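Local coordinates for protein phosphoribosylformylglycinamidine synthase, purS subunit (Thermotoga maritima, PDB 1VQ3) that serves as the small PurS subunit of a multi-subunit synthase, an alpha-beta protein whose modelled assembly contains four copies, at residues C[16-21]-C[59-64]; C[23-28]-C[86-91]. All blocks are in the same frame, centred on the assembly; numbering follows the deposited sequence.

Interaction 1 of 2, residues C[16-21]-C[59-64]; sequences FKFAID and LEVEAE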
ATOM      1  N   PHE C  16       2.787  23.415   8.103  1.00 23.05           N
ATOM      2  CA  PHE C  16       2.719  22.247   7.236  1.00 22.15           C
ATOM      3  C   PHE C  16       2.138  21.085   8.029  1.00 23.59           C
ATOM      4  O   PHE C  16       2.628  20.786   9.120  1.00 22.27           O
ATOM      5  CB  PHE C  16       4.102  21.877   6.744  1.00 21.14           C
ATOM      6  CG  PHE C  16       4.756  22.952   5.946  1.00 20.93           C
ATOM      7  CD1 PHE C  16       4.531  23.047   4.569  1.00 26.30           C
ATOM      8  CD2 PHE C  16       5.587  23.876   6.561  1.00 24.06           C
ATOM      9  CE1 PHE C  16       5.108  24.085   3.824  1.00 25.08           C
ATOM     10  CE2 PHE C  16       6.153  24.914   5.839  1.00 21.35           C
ATOM     11  CZ  PHE C  16       5.935  25.009   4.471  1.00 26.83           C
ATOM     12  N   LYS C  17       1.099  20.442   7.500  1.00 23.56           N
ATOM     13  CA  LYS C  17       0.375  19.432   8.261  1.00 22.63           C
ATOM     14  C   LYS C  17       0.776  18.028   7.789  1.00 19.33           C
ATOM     15  O   LYS C  17       0.931  17.752   6.573  1.00 21.48           O
ATOM     16  CB  LYS C  17      -1.129  19.629   8.095  1.00 24.60           C
ATOM     17  CG  LYS C  17      -1.714  20.885   8.720  1.00 31.48           C
ATOM     18  CD  LYS C  17      -1.691  22.151   7.836  1.00 40.50           C
ATOM     19  CE  LYS C  17      -3.096  22.838   7.703  1.00 39.29           C
ATOM     20  NZ  LYS C  17      -4.091  22.492   8.776  1.00 39.77           N
ATOM     21  N   PHE C  18       0.998  17.147   8.743  1.00 18.82           N
ATOM     22  CA  PHE C  18       1.403  15.777   8.418  1.00 18.75           C
ATOM     23  C   PHE C  18       0.589  14.745   9.211  1.00 17.67           C
ATOM     24  O   PHE C  18       0.110  14.998  10.343  1.00 17.83           O
ATOM     25  CB  PHE C  18       2.881  15.562   8.734  1.00 22.96           C
ATOM     26  CG  PHE C  18       3.829  16.433   7.939  1.00 20.13           C
ATOM     27  CD1 PHE C  18       4.281  16.035   6.711  1.00 21.86           C
ATOM     28  CD2 PHE C  18       4.262  17.655   8.443  1.00 23.17           C
ATOM     29  CE1 PHE C  18       5.139  16.804   6.011  1.00 24.18           C
ATOM     30  CE2 PHE C  18       5.138  18.436   7.756  1.00 18.91           C
ATOM     31  CZ  PHE C  18       5.586  18.042   6.544  1.00 22.96           C
ATOM     32  N   ALA C  19       0.526  13.535   8.644  1.00 18.05           N
ATOM     33  CA  ALA C  19       0.137  12.371   9.364  1.00 17.55           C
ATOM     34  C   ALA C  19       1.306  11.410   9.455  1.00 18.65           C
ATOM     35  O   ALA C  19       2.041  11.166   8.476  1.00 20.09           O
ATOM     36  CB  ALA C  19      -1.032  11.698   8.715  1.00 21.92           C
ATOM     37  N   ILE C  20       1.421  10.794  10.617  1.00 16.89           N
ATOM     38  CA  ILE C  20       2.449   9.764  10.888  1.00 16.86           C
ATOM     39  C   ILE C  20       1.697   8.481  11.243  1.00 16.33           C
ATOM     40  O   ILE C  20       0.937   8.436  12.237  1.00 19.26           O
ATOM     41  CB  ILE C  20       3.359  10.171  12.024  1.00 19.69           C
ATOM     42  CG1 ILE C  20       3.894  11.621  11.886  1.00 21.01           C
ATOM     43  CG2 ILE C  20       4.484   9.152  12.193  1.00 20.55           C
ATOM     44  CD1 ILE C  20       4.381  12.199  13.178  1.00 24.81           C
ATOM     45  N   ASP C  21       1.911   7.450  10.436  1.00 16.75           N
ATOM     46  CA  ASP C  21       1.362   6.103  10.640  1.00 16.61           C
ATOM     47  C   ASP C  21       2.424   5.168  11.271  1.00 17.24           C
ATOM     48  O   ASP C  21       3.324   4.667  10.590  1.00 19.35           O
ATOM     49  CB  ASP C  21       0.886   5.569   9.306  1.00 18.98           C
ATOM     50  CG  ASP C  21       0.020   4.313   9.409  1.00 21.91           C
ATOM     51  OD1 ASP C  21      -0.081   3.671  10.461  1.00 22.42           O
ATOM     52  OD2 ASP C  21      -0.596   3.891   8.421  1.00 21.43           O
ATOM     53  N   LEU C  59      -0.123  16.179  13.047  1.00 19.34           N
ATOM     54  CA  LEU C  59       0.524  17.328  13.652  1.00 18.48           C
ATOM     55  C   LEU C  59       0.828  18.352  12.628  1.00 20.46           C
ATOM     56  O   LEU C  59       0.812  18.070  11.436  1.00 20.94           O
ATOM     57  CB  LEU C  59       1.808  16.938  14.408  1.00 19.26           C
ATOM     58  CG  LEU C  59       3.029  16.418  13.633  1.00 20.05           C
ATOM     59  CD1 LEU C  59       4.093  16.069  14.651  1.00 32.24           C
ATOM     60  CD2 LEU C  59       2.710  15.184  12.815  1.00 30.42           C
ATOM     61  N   GLU C  60       1.095  19.561  13.108  1.00 21.32           N
ATOM     62  CA  GLU C  60       1.427  20.675  12.244  1.00 22.08           C
ATOM     63  C   GLU C  60       2.778  21.161  12.668  1.00 22.90           C
ATOM     64  O   GLU C  60       3.109  21.160  13.860  1.00 23.38           O
ATOM     65  CB  GLU C  60       0.415  21.828  12.381  1.00 20.81           C
ATOM     66  CG  GLU C  60      -1.011  21.408  12.217  1.00 32.57           C
ATOM     67  CD  GLU C  60      -1.968  22.574  12.118  1.00 34.38           C
ATOM     68  OE1 GLU C  60      -1.615  23.683  12.601  1.00 44.10           O
ATOM     69  OE2 GLU C  60      -3.092  22.349  11.601  1.00 49.09           O
ATOM     70  N   VAL C  61       3.537  21.647  11.704  1.00 21.95           N
ATOM     71  CA  VAL C  61       4.895  22.106  11.945  1.00 21.49           C
ATOM     72  C   VAL C  61       5.051  23.510  11.327  1.00 22.61           C
ATOM     73  O   VAL C  61       4.718  23.687  10.149  1.00 18.46           O
ATOM     74  CB  VAL C  61       5.931  21.153  11.317  1.00 22.28           C
ATOM     75  CG1 VAL C  61       7.347  21.684  11.530  1.00 24.89           C
ATOM     76  CG2 VAL C  61       5.807  19.735  11.902  1.00 27.86           C
ATOM     77  N   GLU C  62       5.553  24.464  12.114  1.00 22.00           N
ATOM     78  CA  GLU C  62       5.839  25.831  11.661  1.00 25.23           C
ATOM     79  C   GLU C  62       7.250  25.869  11.173  1.00 24.47           C
ATOM     80  O   GLU C  62       8.143  25.549  11.921  1.00 28.10           O
ATOM     81  CB  GLU C  62       5.652  26.847  12.797  1.00 27.87           C
ATOM     82  N   ALA C  63       7.459  26.216   9.904  1.00 26.77           N
ATOM     83  CA  ALA C  63       8.798  26.246   9.357  1.00 25.68           C
ATOM     84  C   ALA C  63       8.884  27.068   8.085  1.00 25.05           C
ATOM     85  O   ALA C  63       7.891  27.307   7.392  1.00 24.46           O
ATOM     86  CB  ALA C  63       9.286  24.810   9.086  1.00 26.55           C
ATOM     87  N   GLU C  64      10.108  27.445   7.745  1.00 26.54           N
ATOM     88  CA  GLU C  64      10.351  28.262   6.537  1.00 28.22           C
ATOM     89  C   GLU C  64       9.909  27.585   5.260  1.00 27.77           C
ATOM     90  O   GLU C  64       9.428  28.225   4.335  1.00 30.87           O
ATOM     91  CB  GLU C  64      11.847  28.620   6.461  1.00 26.92           C
ATOM     92  CG  GLU C  64      12.310  29.477   7.629  1.00 34.56           C
ATOM     93  CD  GLU C  64      11.965  30.952   7.455  1.00 44.42           C
TER
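F16, K17 and F18 pair antiparallel with V61, E60 and L59, joining the central strand of a three-stranded antiparallel sheet to strand 51-62, outermost within the chain. F16 N reaches V61 O at 2.8 Å, and V61 N returns a bond to F16 O. At the next hydrogen-bonded pair, F18 N gives L59 O an almost straight bond (2.9 Å, 174° at the hydrogen), and L59 N bonds F18 O. K17 and E60 form the non-hydrogen-bonded pair between them, where the CA-H groups of E60 and K17 lean on F16 O and L59 O. Their side chains run side by side in the same direction; K17 bends repeatedly, and its NZ comes down on E60 OE2 from above the carboxylate plane, a 3.0 Å salt bridge. The other face carries F16, F18, I20, L59 and V61, partly covered by helix 66-81, with F16 on A69, F18 on V73 and I20 on C77. There the F16 ring turns its edge to A63 O, which lies in the ring plane 3.3 Å from CE2. E60 and V61 also pair with a strand of the second subunit, so the sheet continues across the interface. L59 CG sits between its backbone N and carbonyl carbon (chi1 67°), and its CD2 presses on I20 CD1 at a tight 3.4 Å.

Interaction 2 of 2, residues C[23-28]-C[86-91]; sequences QYRSNV and VEEYEV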
ATOM      1  N   GLN C  23       3.369   1.820  13.158  1.00 17.95           N
ATOM      2  CA  GLN C  23       2.871   0.462  13.187  1.00 17.94           C
ATOM      3  C   GLN C  23       3.908  -0.407  13.850  1.00 22.11           C
ATOM      4  O   GLN C  23       5.072  -0.181  13.693  1.00 19.24           O
ATOM      5  CB  GLN C  23       2.647  -0.064  11.773  1.00 20.26           C
ATOM      6  CG  GLN C  23       1.478   0.536  11.025  1.00 24.32           C
ATOM      7  CD  GLN C  23       0.089   0.138  11.598  1.00 22.84           C
ATOM      8  OE1 GLN C  23      -0.141  -0.987  12.044  1.00 30.18           O
ATOM      9  NE2 GLN C  23      -0.823   1.064  11.545  1.00 22.97           N
ATOM     10  N   TYR C  24       3.457  -1.430  14.547  1.00 21.59           N
ATOM     11  CA  TYR C  24       4.366  -2.429  15.058  1.00 22.82           C
ATOM     12  C   TYR C  24       5.024  -3.181  13.901  1.00 23.27           C
ATOM     13  O   TYR C  24       4.389  -3.477  12.836  1.00 21.24           O
ATOM     14  CB  TYR C  24       3.610  -3.396  15.954  1.00 21.31           C
ATOM     15  CG  TYR C  24       3.211  -2.809  17.280  1.00 24.50           C
ATOM     16  CD1 TYR C  24       4.158  -2.232  18.129  1.00 29.60           C
ATOM     17  CD2 TYR C  24       1.916  -2.887  17.711  1.00 29.15           C
ATOM     18  CE1 TYR C  24       3.798  -1.746  19.362  1.00 32.12           C
ATOM     19  CE2 TYR C  24       1.536  -2.423  18.947  1.00 29.35           C
ATOM     20  CZ  TYR C  24       2.469  -1.845  19.769  1.00 35.45           C
ATOM     21  OH  TYR C  24       2.067  -1.364  20.985  1.00 34.17           O
ATOM     22  N   ARG C  25       6.308  -3.472  14.069  1.00 21.95           N
ATOM     23  CA  ARG C  25       6.990  -4.241  13.065  1.00 25.23           C
ATOM     24  C   ARG C  25       6.360  -5.644  13.005  1.00 23.66           C
ATOM     25  O   ARG C  25       5.720  -6.105  13.947  1.00 24.13           O
ATOM     26  CB  ARG C  25       8.482  -4.349  13.348  1.00 26.28           C
ATOM     27  CG  ARG C  25       9.222  -3.056  13.365  1.00 31.11           C
ATOM     28  CD  ARG C  25      10.637  -3.216  13.895  1.00 36.06           C
ATOM     29  NE  ARG C  25      11.329  -1.936  13.952  1.00 41.69           N
ATOM     30  CZ  ARG C  25      11.827  -1.311  12.894  1.00 51.38           C
ATOM     31  NH1 ARG C  25      11.724  -1.846  11.677  1.00 53.15           N
ATOM     32  NH2 ARG C  25      12.429  -0.136  13.041  1.00 53.58           N
ATOM     33  N   SER C  26       6.579  -6.329  11.897  1.00 25.54           N
ATOM     34  CA  SER C  26       5.875  -7.568  11.615  1.00 29.72           C
ATOM     35  C   SER C  26       6.266  -8.692  12.601  1.00 31.62           C
ATOM     36  O   SER C  26       5.498  -9.622  12.843  1.00 28.66           O
ATOM     37  CB  SER C  26       6.152  -7.977  10.172  1.00 29.62           C
ATOM     38  OG  SER C  26       7.536  -8.111  10.000  1.00 29.80           O
ATOM     39  N   ASN C  27       7.448  -8.588  13.191  1.00 28.45           N
ATOM     40  CA  ASN C  27       7.864  -9.627  14.153  1.00 32.91           C
ATOM     41  C   ASN C  27       7.390  -9.336  15.581  1.00 32.08           C
ATOM     42  O   ASN C  27       7.762 -10.071  16.527  1.00 30.06           O
ATOM     43  CB  ASN C  27       9.374  -9.855  14.072  1.00 32.29           C
ATOM     44  CG  ASN C  27      10.183  -8.626  14.407  1.00 37.63           C
ATOM     45  OD1 ASN C  27       9.687  -7.504  14.404  1.00 36.12           O
ATOM     46  ND2 ASN C  27      11.449  -8.839  14.724  1.00 39.68           N
ATOM     47  N   VAL C  28       6.595  -8.263  15.740  1.00 28.74           N
ATOM     48  CA  VAL C  28       5.945  -7.932  17.033  1.00 30.13           C
ATOM     49  C   VAL C  28       4.487  -8.400  17.021  1.00 31.20           C
ATOM     50  O   VAL C  28       3.712  -8.026  16.149  1.00 30.77           O
ATOM     51  CB  VAL C  28       5.947  -6.386  17.325  1.00 29.12           C
ATOM     52  CG1 VAL C  28       5.336  -6.078  18.699  1.00 28.49           C
ATOM     53  CG2 VAL C  28       7.321  -5.814  17.234  1.00 27.47           C
ATOM     54  N   VAL C  86      10.467  -1.564  18.209  1.00 24.02           N
ATOM     55  CA  VAL C  86       9.229  -2.285  17.923  1.00 23.36           C
ATOM     56  C   VAL C  86       8.301  -1.675  16.898  1.00 23.90           C
ATOM     57  O   VAL C  86       7.331  -2.339  16.521  1.00 21.42           O
ATOM     58  CB  VAL C  86       8.416  -2.620  19.211  1.00 23.54           C
ATOM     59  CG1 VAL C  86       9.279  -3.403  20.151  1.00 26.98           C
ATOM     60  CG2 VAL C  86       7.876  -1.418  19.874  1.00 27.35           C
ATOM     61  N   GLU C  87       8.626  -0.459  16.424  1.00 22.49           N
ATOM     62  CA  GLU C  87       7.737   0.278  15.513  1.00 22.86           C
ATOM     63  C   GLU C  87       8.502   0.738  14.313  1.00 23.69           C
ATOM     64  O   GLU C  87       9.742   0.889  14.347  1.00 24.52           O
ATOM     65  CB  GLU C  87       7.072   1.456  16.200  1.00 23.73           C
ATOM     66  CG  GLU C  87       5.992   0.990  17.173  1.00 18.67           C
ATOM     67  CD  GLU C  87       5.513   2.062  18.104  1.00 24.93           C
ATOM     68  OE1 GLU C  87       6.322   2.942  18.450  1.00 25.20           O
ATOM     69  OE2 GLU C  87       4.306   2.021  18.468  1.00 27.26           O
ATOM     70  N   GLU C  88       7.728   0.932  13.248  1.00 20.56           N
ATOM     71  CA  GLU C  88       8.173   1.548  12.026  1.00 21.80           C
ATOM     72  C   GLU C  88       7.131   2.621  11.714  1.00 21.10           C
ATOM     73  O   GLU C  88       6.038   2.636  12.302  1.00 18.10           O
ATOM     74  CB  GLU C  88       8.248   0.503  10.912  1.00 21.83           C
ATOM     75  CG  GLU C  88       6.888  -0.102  10.587  1.00 24.20           C
ATOM     76  CD  GLU C  88       6.965  -1.388   9.799  1.00 27.91           C
ATOM     77  OE1 GLU C  88       8.020  -2.046   9.779  1.00 25.50           O
ATOM     78  OE2 GLU C  88       5.954  -1.713   9.176  1.00 33.78           O
ATOM     79  N   TYR C  89       7.441   3.505  10.785  1.00 21.31           N
ATOM     80  CA  TYR C  89       6.544   4.635  10.544  1.00 20.05           C
ATOM     81  C   TYR C  89       6.608   5.189   9.152  1.00 21.74           C
ATOM     82  O   TYR C  89       7.655   5.124   8.493  1.00 18.15           O
ATOM     83  CB  TYR C  89       6.818   5.747  11.545  1.00 19.27           C
ATOM     84  CG  TYR C  89       8.087   6.569  11.358  1.00 20.13           C
ATOM     85  CD1 TYR C  89       9.322   6.100  11.800  1.00 19.16           C
ATOM     86  CD2 TYR C  89       8.039   7.825  10.781  1.00 24.56           C
ATOM     87  CE1 TYR C  89      10.436   6.865  11.696  1.00 23.87           C
ATOM     88  CE2 TYR C  89       9.167   8.594  10.632  1.00 22.62           C
ATOM     89  CZ  TYR C  89      10.365   8.119  11.127  1.00 23.34           C
ATOM     90  OH  TYR C  89      11.498   8.872  11.026  1.00 25.87           O
ATOM     91  N   GLU C  90       5.471   5.781   8.749  1.00 20.44           N
ATOM     92  CA  GLU C  90       5.334   6.418   7.477  1.00 18.66           C
ATOM     93  C   GLU C  90       4.762   7.788   7.703  1.00 17.88           C
ATOM     94  O   GLU C  90       3.856   7.936   8.516  1.00 20.10           O
ATOM     95  CB  GLU C  90       4.350   5.646   6.617  1.00 19.93           C
ATOM     96  CG  GLU C  90       4.869   4.325   6.139  1.00 19.13           C
ATOM     97  CD  GLU C  90       3.771   3.438   5.563  1.00 28.95           C
ATOM     98  OE1 GLU C  90       3.021   2.875   6.364  1.00 27.95           O
ATOM     99  OE2 GLU C  90       3.697   3.295   4.317  1.00 29.00           O
ATOM    100  N   VAL C  91       5.321   8.767   7.005  1.00 20.19           N
ATOM    101  CA  VAL C  91       4.883  10.152   7.045  1.00 19.00           C
ATOM    102  C   VAL C  91       4.230  10.537   5.707  1.00 21.49           C
ATOM    103  O   VAL C  91       4.768  10.272   4.666  1.00 23.26           O
ATOM    104  CB  VAL C  91       6.078  11.066   7.260  1.00 17.38           C
ATOM    105  CG1 VAL C  91       5.666  12.511   7.316  1.00 22.45           C
ATOM    106  CG2 VAL C  91       6.845  10.697   8.553  1.00 20.02           C
TER
HETATM  107  O   HOH W   1       4.585  -3.725  10.359  1.00 46.11           O
HETATM  108  O   HOH W   2       7.946  -4.828   9.965  1.00 33.03           O
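V86 O takes one hydrogen bond from 23-28, from R25 N, and is surrounded by Y24 and V28. R25 N donates at 2.9 Å from 36° above the carbonyl plane, while the CA-H of Y24 adds a weak contact, 3.3 Å from Y24 CA. The Y24 ring meets the same oxygen with its edge, V86 O lying in the ring plane near CD1, and V28 CG2 closes in at 3.5 Å. V28 is brought there by a type I turn over R25 to V28, closed by V28 N bonding R25 O; its side chain crosses that of V86 at about a right angle. Before the turn the strands pair regularly: Q23 N bonds E88 O and E88 N bonds Q23 O, both nearly straight. Y24 and E87 are the non-hydrogen-bonded pair, Y24 CD1 lying 3.8 Å from the E87 CG methylene; E87 OE1 is bonded by N83 N. R25, extended from CG to NE, lays one face of its guanidinium over E87 O, at too poor an angle for a hydrogen bond, and over E88 CB; its NH2 instead bonds P84 O, and E87 O bonds H12 of the third subunit. E88 OE1 stays 4.2 Å from R25 NH1, well out of the guanidinium plane, so only the opposite charges would attract. Two waters hold the E88 carboxylate: one donates to OE2, the other links OE1 (2.8 Å) to S26 N (2.8 Å). The contact thus closes the end of the central strand 15-24 on the start of strand 87-93, which follows helix 66-81; Y89 leans on K74 and C77 of that helix, V91 on Y70 and V73.

Overall arrangement
Interactions 1 and 2 lie on opposite sides of the chain's centre, their centres about 20 Å apart, and both use strand 15-24. That strand is the middle of the sheet: 51-62 pairs with it in interaction 1 and 87-93 in interaction 2. They meet where D21 N probably donates to E90 O (2.8 Å) and where F18 CD1 packs on V91 CG1 at 3.8 Å, both of these side chains against V73 of helix 66-81. D21 OD1 also bonds Q23 NE2, linking segments 16-21 and 23-28 along the chain. Both contacts face the second subunit: D21 reaches its R92 and H58, Q23 its S56, so the same strand joins sheet and assembly.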